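Local coordinates for protein putative archaeal ammonia monooxygenase subunit B (Candidatus Nitrosocaldus yellowstonii, PDB 4O65) that binds copper through its cupredoxin domain and is probably the B subunit of a membrane-bound ammonia monooxygenase, which oxidises ammonia, at residues 72-78 against 101-107; 17-22 against 141-147. One frame throughout, in Å; residues are numbered along the deposited sequence.

Contact 1: residues 72-78 against 101-107; sequences QDLNAWI and NVFTIPG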
loop_
_atom_site.group_PDB
_atom_site.type_symbol
_atom_site.label_atom_id
_atom_site.label_comp_id
_atom_site.label_asym_id
_atom_site.label_seq_id
_atom_site.Cartn_x
_atom_site.Cartn_y
_atom_site.Cartn_z
ATOM N N GLN A 72 -10.562 17.242 -18.609
ATOM C CA GLN A 72 -9.384 17.986 -18.278
ATOM C C GLN A 72 -8.501 17.154 -17.393
ATOM O O GLN A 72 -8.982 16.166 -16.805
ATOM C CB GLN A 72 -9.765 19.286 -17.584
ATOM C CG GLN A 72 -10.359 19.034 -16.208
ATOM C CD GLN A 72 -10.994 20.282 -15.673
ATOM O OE1 GLN A 72 -12.185 20.497 -15.874
ATOM N NE2 GLN A 72 -10.179 21.162 -15.077
ATOM N N ASP A 73 -7.237 17.553 -17.290
ATOM C CA ASP A 73 -6.299 16.938 -16.347
ATOM C C ASP A 73 -6.759 17.098 -14.899
ATOM O O ASP A 73 -7.341 18.132 -14.515
ATOM C CB ASP A 73 -4.911 17.557 -16.471
ATOM C CG ASP A 73 -4.268 17.287 -17.832
ATOM O OD1 ASP A 73 -4.843 16.572 -18.697
ATOM O OD2 ASP A 73 -3.146 17.812 -18.025
ATOM N N LEU A 74 -6.554 16.031 -14.140
ATOM C CA LEU A 74 -6.828 16.018 -12.695
ATOM C C LEU A 74 -5.598 15.697 -11.916
ATOM O O LEU A 74 -4.709 14.960 -12.406
ATOM C CB LEU A 74 -7.862 14.913 -12.364
ATOM C CG LEU A 74 -9.249 15.126 -12.970
ATOM C CD1 LEU A 74 -10.127 13.903 -12.747
ATOM C CD2 LEU A 74 -9.941 16.337 -12.330
ATOM N N ASN A 75 -5.568 16.176 -10.674
ATOM C CA ASN A 75 -4.509 15.811 -9.716
ATOM C C ASN A 75 -5.061 14.780 -8.733
ATOM O O ASN A 75 -6.213 14.884 -8.342
ATOM C CB ASN A 75 -4.034 17.015 -8.901
ATOM C CG ASN A 75 -3.302 17.984 -9.770
ATOM O OD1 ASN A 75 -2.697 17.564 -10.736
ATOM N ND2 ASN A 75 -3.438 19.277 -9.498
ATOM N N ALA A 76 -4.232 13.804 -8.403
ATOM C CA ALA A 76 -4.672 12.688 -7.564
ATOM C C ALA A 76 -3.550 12.080 -6.736
ATOM O O ALA A 76 -2.357 12.255 -7.028
ATOM C CB ALA A 76 -5.316 11.628 -8.456
ATOM N N TRP A 77 -3.945 11.339 -5.686
ATOM C CA TRP A 77 -3.011 10.474 -4.963
ATOM C C TRP A 77 -3.703 9.147 -4.661
ATOM O O TRP A 77 -4.948 9.037 -4.729
ATOM C CB TRP A 77 -2.519 11.142 -3.687
ATOM C CG TRP A 77 -3.587 11.552 -2.700
ATOM C CD1 TRP A 77 -3.985 10.883 -1.536
ATOM C CD2 TRP A 77 -4.359 12.787 -2.726
ATOM N NE1 TRP A 77 -4.978 11.597 -0.894
ATOM C CE2 TRP A 77 -5.229 12.758 -1.561
ATOM C CE3 TRP A 77 -4.447 13.866 -3.615
ATOM C CZ2 TRP A 77 -6.142 13.787 -1.298
ATOM C CZ3 TRP A 77 -5.372 14.894 -3.335
ATOM C CH2 TRP A 77 -6.185 14.844 -2.197
ATOM N N ILE A 78 -2.881 8.123 -4.414
ATOM C CA ILE A 78 -3.374 6.793 -4.305
ATOM C C ILE A 78 -2.953 6.158 -2.984
ATOM O O ILE A 78 -1.890 6.472 -2.459
ATOM C CB ILE A 78 -2.854 6.006 -5.520
ATOM C CG1 ILE A 78 -3.494 4.646 -5.624
ATOM C CG2 ILE A 78 -1.303 5.926 -5.580
ATOM C CD1 ILE A 78 -3.476 4.292 -7.117
ATOM N N ASN A 101 3.866 12.540 -4.422
ATOM C CA ASN A 101 2.776 12.625 -3.428
ATOM C C ASN A 101 1.418 12.882 -4.100
ATOM O O ASN A 101 0.387 12.382 -3.649
ATOM C CB ASN A 101 3.023 13.773 -2.441
ATOM C CG ASN A 101 4.254 13.559 -1.573
ATOM O OD1 ASN A 101 5.314 14.137 -1.831
ATOM N ND2 ASN A 101 4.119 12.740 -0.538
ATOM N N VAL A 102 1.441 13.710 -5.135
ATOM C CA VAL A 102 0.284 13.943 -6.022
ATOM C C VAL A 102 0.785 13.762 -7.462
ATOM O O VAL A 102 1.946 14.116 -7.792
ATOM C CB VAL A 102 -0.244 15.364 -5.783
ATOM C CG1 VAL A 102 -1.342 15.725 -6.728
ATOM C CG2 VAL A 102 -0.701 15.538 -4.333
ATOM N N PHE A 103 -0.041 13.200 -8.336
ATOM C CA PHE A 103 0.344 13.093 -9.751
ATOM C C PHE A 103 -0.790 13.533 -10.659
ATOM O O PHE A 103 -1.946 13.711 -10.197
ATOM C CB PHE A 103 0.794 11.677 -10.083
ATOM C CG PHE A 103 -0.234 10.634 -9.726
ATOM C CD1 PHE A 103 -1.243 10.304 -10.649
ATOM C CD2 PHE A 103 -0.209 10.003 -8.483
ATOM C CE1 PHE A 103 -2.225 9.370 -10.319
ATOM C CE2 PHE A 103 -1.208 9.050 -8.147
ATOM C CZ PHE A 103 -2.189 8.728 -9.101
ATOM N N THR A 104 -0.502 13.681 -11.958
ATOM C CA THR A 104 -1.524 14.113 -12.900
ATOM C C THR A 104 -2.161 12.945 -13.621
ATOM O O THR A 104 -1.457 12.032 -14.096
ATOM C CB THR A 104 -0.932 15.053 -13.979
ATOM O OG1 THR A 104 -0.401 16.190 -13.301
ATOM C CG2 THR A 104 -2.007 15.518 -14.977
ATOM N N ILE A 105 -3.483 13.011 -13.754
ATOM C CA ILE A 105 -4.170 12.074 -14.598
ATOM C C ILE A 105 -4.670 12.827 -15.818
ATOM O O ILE A 105 -5.507 13.719 -15.693
ATOM C CB ILE A 105 -5.364 11.399 -13.878
ATOM C CG1 ILE A 105 -4.846 10.685 -12.630
ATOM C CG2 ILE A 105 -6.019 10.390 -14.831
ATOM C CD1 ILE A 105 -5.950 10.114 -11.767
ATOM N N PRO A 106 -4.103 12.522 -17.000
ATOM C CA PRO A 106 -4.469 13.362 -18.143
ATOM C C PRO A 106 -5.926 13.184 -18.495
ATOM O O PRO A 106 -6.461 12.091 -18.409
ATOM C CB PRO A 106 -3.611 12.824 -19.319
ATOM C CG PRO A 106 -2.675 11.827 -18.731
ATOM C CD PRO A 106 -3.067 11.515 -17.312
ATOM N N GLY A 107 -6.538 14.256 -18.945
ATOM C CA GLY A 107 -7.912 14.216 -19.431
ATOM C C GLY A 107 -8.187 13.138 -20.466
ATOM O O GLY A 107 -7.549 13.094 -21.515
HETATM O O HOH W 1 -8.394 13.512 -15.924
HETATM O O HOH W 2 0.289 16.564 -10.148
#
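A76 and F103 form a hydrogen-bonded pair of an antiparallel ladder, with A76 N reaching F103 O at 2.9 Å and F103 N reaching A76 O at 2.8 Å. L74 and I105 repeat the pattern; there I105 N meets L74 O at 2.7 Å. Beyond them D73 continues the pairing with its carboxylate: OD1, approached on its anti side and somewhat out of the carboxylate plane, accepts the N-H of G107 at 2.9 Å, a job that the short acid chain can do where the strands give way to loop. One water donates to both Q72 O and I105 O.

F103 has chi1 55°, with CG between its own N and carbonyl carbon, which turns the ring back across the partner strand: A76 O sits over one face, 3.4 Å from CD2, and I78 CG2 comes to the ring edge. A76 is buried between the F103 ring and I105, where a single methyl fits; it rests 3.7 Å from I105 CD1. On the other face of the sheet N75 and T104 form a non-hydrogen-bonded pair, polar residues suited to an exposed surface, linked by a water between N75 OD1 and T104 OG1.

Strand 103-105 is the edge of its sheet. The opposite side of strand 74-81 pairs with strand 123-133 and the residue after it, through backbone hydrogen bonds of W77 with N132 and N75 with A134, while L74 and I105 both pack on V12 of strand 12-19, and I105 also meets V111 of strand 110-119.

Contact 2: residues 17-22 against 141-147; sequences ETFSAT and GPGMSIV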
loop_
_atom_site.group_PDB
_atom_site.type_symbol
_atom_site.label_atom_id
_atom_site.label_comp_id
_atom_site.label_asym_id
_atom_site.label_seq_id
_atom_site.Cartn_x
_atom_site.Cartn_y
_atom_site.Cartn_z
ATOM N N GLU A 17 -7.651 -4.043 -11.461
ATOM C CA GLU A 17 -6.918 -4.126 -10.172
ATOM C C GLU A 17 -6.463 -5.591 -9.941
ATOM O O GLU A 17 -7.263 -6.540 -10.153
ATOM C CB GLU A 17 -7.841 -3.657 -9.096
ATOM C CG GLU A 17 -7.219 -3.684 -7.702
ATOM C CD GLU A 17 -8.258 -3.400 -6.652
ATOM O OE1 GLU A 17 -8.079 -2.450 -5.872
ATOM O OE2 GLU A 17 -9.264 -4.140 -6.583
ATOM N N THR A 18 -5.175 -5.811 -9.544
ATOM C CA THR A 18 -4.711 -7.166 -9.311
ATOM C C THR A 18 -3.947 -7.126 -8.004
ATOM O O THR A 18 -3.230 -6.156 -7.799
ATOM C CB THR A 18 -3.718 -7.630 -10.398
ATOM O OG1 THR A 18 -4.410 -7.659 -11.648
ATOM C CG2 THR A 18 -3.205 -9.011 -10.050
ATOM N N PHE A 19 -4.097 -8.163 -7.173
ATOM C CA PHE A 19 -3.368 -8.240 -5.918
ATOM C C PHE A 19 -2.403 -9.395 -6.068
ATOM O O PHE A 19 -2.785 -10.504 -6.548
ATOM C CB PHE A 19 -4.325 -8.547 -4.757
ATOM C CG PHE A 19 -5.266 -7.412 -4.444
ATOM C CD1 PHE A 19 -6.421 -7.224 -5.201
ATOM C CD2 PHE A 19 -4.978 -6.543 -3.397
ATOM C CE1 PHE A 19 -7.286 -6.174 -4.918
ATOM C CE2 PHE A 19 -5.840 -5.459 -3.107
ATOM C CZ PHE A 19 -6.999 -5.301 -3.877
ATOM N N SER A 20 -1.165 -9.200 -5.593
ATOM C CA SER A 20 -0.145 -10.271 -5.805
ATOM C C SER A 20 -0.337 -11.479 -4.878
ATOM O O SER A 20 0.265 -12.530 -5.106
ATOM C CB SER A 20 1.272 -9.712 -5.587
ATOM O OG SER A 20 1.398 -9.213 -4.241
ATOM N N ALA A 21 -1.049 -11.310 -3.772
ATOM C CA ALA A 21 -1.209 -12.421 -2.822
ATOM C C ALA A 21 -2.455 -12.210 -1.997
ATOM O O ALA A 21 -2.886 -11.066 -1.803
ATOM C CB ALA A 21 -0.001 -12.452 -1.847
ATOM N N THR A 22 -2.976 -13.311 -1.434
ATOM C CA THR A 22 -4.086 -13.173 -0.502
ATOM C C THR A 22 -3.704 -13.679 0.890
ATOM O O THR A 22 -4.524 -13.612 1.793
ATOM C CB THR A 22 -5.308 -13.985 -0.951
ATOM O OG1 THR A 22 -4.907 -15.356 -1.091
ATOM C CG2 THR A 22 -5.887 -13.401 -2.261
ATOM N N GLY A 141 -11.485 0.773 -5.690
ATOM C CA GLY A 141 -11.568 -0.369 -6.617
ATOM C C GLY A 141 -12.239 -1.538 -5.879
ATOM O O GLY A 141 -12.588 -1.451 -4.690
ATOM N N PRO A 142 -12.403 -2.664 -6.578
ATOM C CA PRO A 142 -13.022 -3.881 -6.065
ATOM C C PRO A 142 -12.209 -4.381 -4.860
ATOM O O PRO A 142 -11.000 -4.238 -4.810
ATOM C CB PRO A 142 -12.791 -4.898 -7.227
ATOM C CG PRO A 142 -12.629 -4.092 -8.431
ATOM C CD PRO A 142 -12.045 -2.757 -8.005
ATOM N N GLY A 143 -12.858 -4.913 -3.858
ATOM C CA GLY A 143 -12.013 -5.349 -2.715
ATOM C C GLY A 143 -11.404 -6.722 -2.955
ATOM O O GLY A 143 -11.798 -7.426 -3.889
ATOM N N MET A 144 -10.440 -7.106 -2.116
ATOM C CA MET A 144 -10.045 -8.508 -2.047
ATOM C C MET A 144 -9.659 -8.824 -0.610
ATOM O O MET A 144 -9.064 -7.981 0.074
ATOM C CB MET A 144 -8.856 -8.689 -2.966
ATOM C CG MET A 144 -7.980 -9.781 -2.496
ATOM S SD MET A 144 -8.613 -11.035 -3.571
ATOM C CE MET A 144 -7.140 -10.989 -4.548
ATOM N N SER A 145 -10.078 -9.991 -0.127
ATOM C CA SER A 145 -9.752 -10.410 1.229
ATOM C C SER A 145 -8.293 -10.886 1.334
ATOM O O SER A 145 -7.852 -11.688 0.531
ATOM C CB SER A 145 -10.761 -11.465 1.713
ATOM O OG SER A 145 -10.448 -11.807 3.050
ATOM N N ILE A 146 -7.530 -10.302 2.270
ATOM C CA ILE A 146 -6.130 -10.701 2.476
ATOM C C ILE A 146 -5.972 -11.071 3.943
ATOM O O ILE A 146 -6.289 -10.260 4.833
ATOM C CB ILE A 146 -5.170 -9.546 2.117
ATOM C CG1 ILE A 146 -5.395 -9.148 0.631
ATOM C CG2 ILE A 146 -3.712 -9.961 2.413
ATOM C CD1 ILE A 146 -4.577 -7.939 0.199
ATOM N N VAL A 147 -5.446 -12.252 4.188
ATOM C CA VAL A 147 -5.205 -12.699 5.599
ATOM C C VAL A 147 -3.719 -12.498 5.905
ATOM O O VAL A 147 -2.872 -13.008 5.174
ATOM C CB VAL A 147 -5.573 -14.175 5.787
ATOM C CG1 VAL A 147 -5.359 -14.617 7.242
ATOM C CG2 VAL A 147 -7.038 -14.397 5.402
#
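The F19 ring is overlapped on one face by M144, whose CB lies 3.8 Å from the ring centroid and 22° off its normal, a CH-pi contact. From there the methionine bends: with chi2 98° and chi3 107° it curls along the ring toward F19 CB, SD in an oblique Met-aromatic contact and CE 3.6 Å from T22 CG2. A flexible thioether chain suits such a curved path between an aromatic and a threonine methyl. I146 CD1 reaches the ring obliquely, 3.9 Å from CD2.

This is where the two sheets of the cupredoxin beta sandwich come together at one margin. Strand 12-19 is an edge of the first sheet; residues 20-22 then carry the chain across to the second, where V147 N donates to T22 O at 2.9 Å and the parallel pairing of strand 23-25 with strand 137-149 begins. A21 O is buried at this crossing and finds no polar partner.

At the opposite end E17, fully extended, brings its acid group alongside P142, OE2 lying 3.4 Å from P142 CD and 2.5 Å from P142 O. Its other oxygen, OE1, is bonded to T129 OG1. Next to the proline, G141 O accepts a hydrogen bond from ND1 of the copper ligand H128, so this backbone carbonyl probably helps to orient the imidazole; the second ligand, H126, has S145 nearby.

Following the chain from the N terminus, residues 17-22 come first and meet their partner, 141-147, only near the end of the fold, so contact 2 closes a long loop of 118 residues that takes in both helices and most of the strands. Contact 1 is nested inside it, closing a short loop of 22 residues that includes strand 91-97. Their centres lie 23 Å apart and they do not touch, yet both reach the same five-stranded sheet, on either side of strand 123-133: contact 1 adds the edge strand 103-105, whereas contact 2 joins strand 137-149, next to the short edge strand 23-25, to the edge of the other sheet. Strand 123-133 carries the copper ligands H126 and H128.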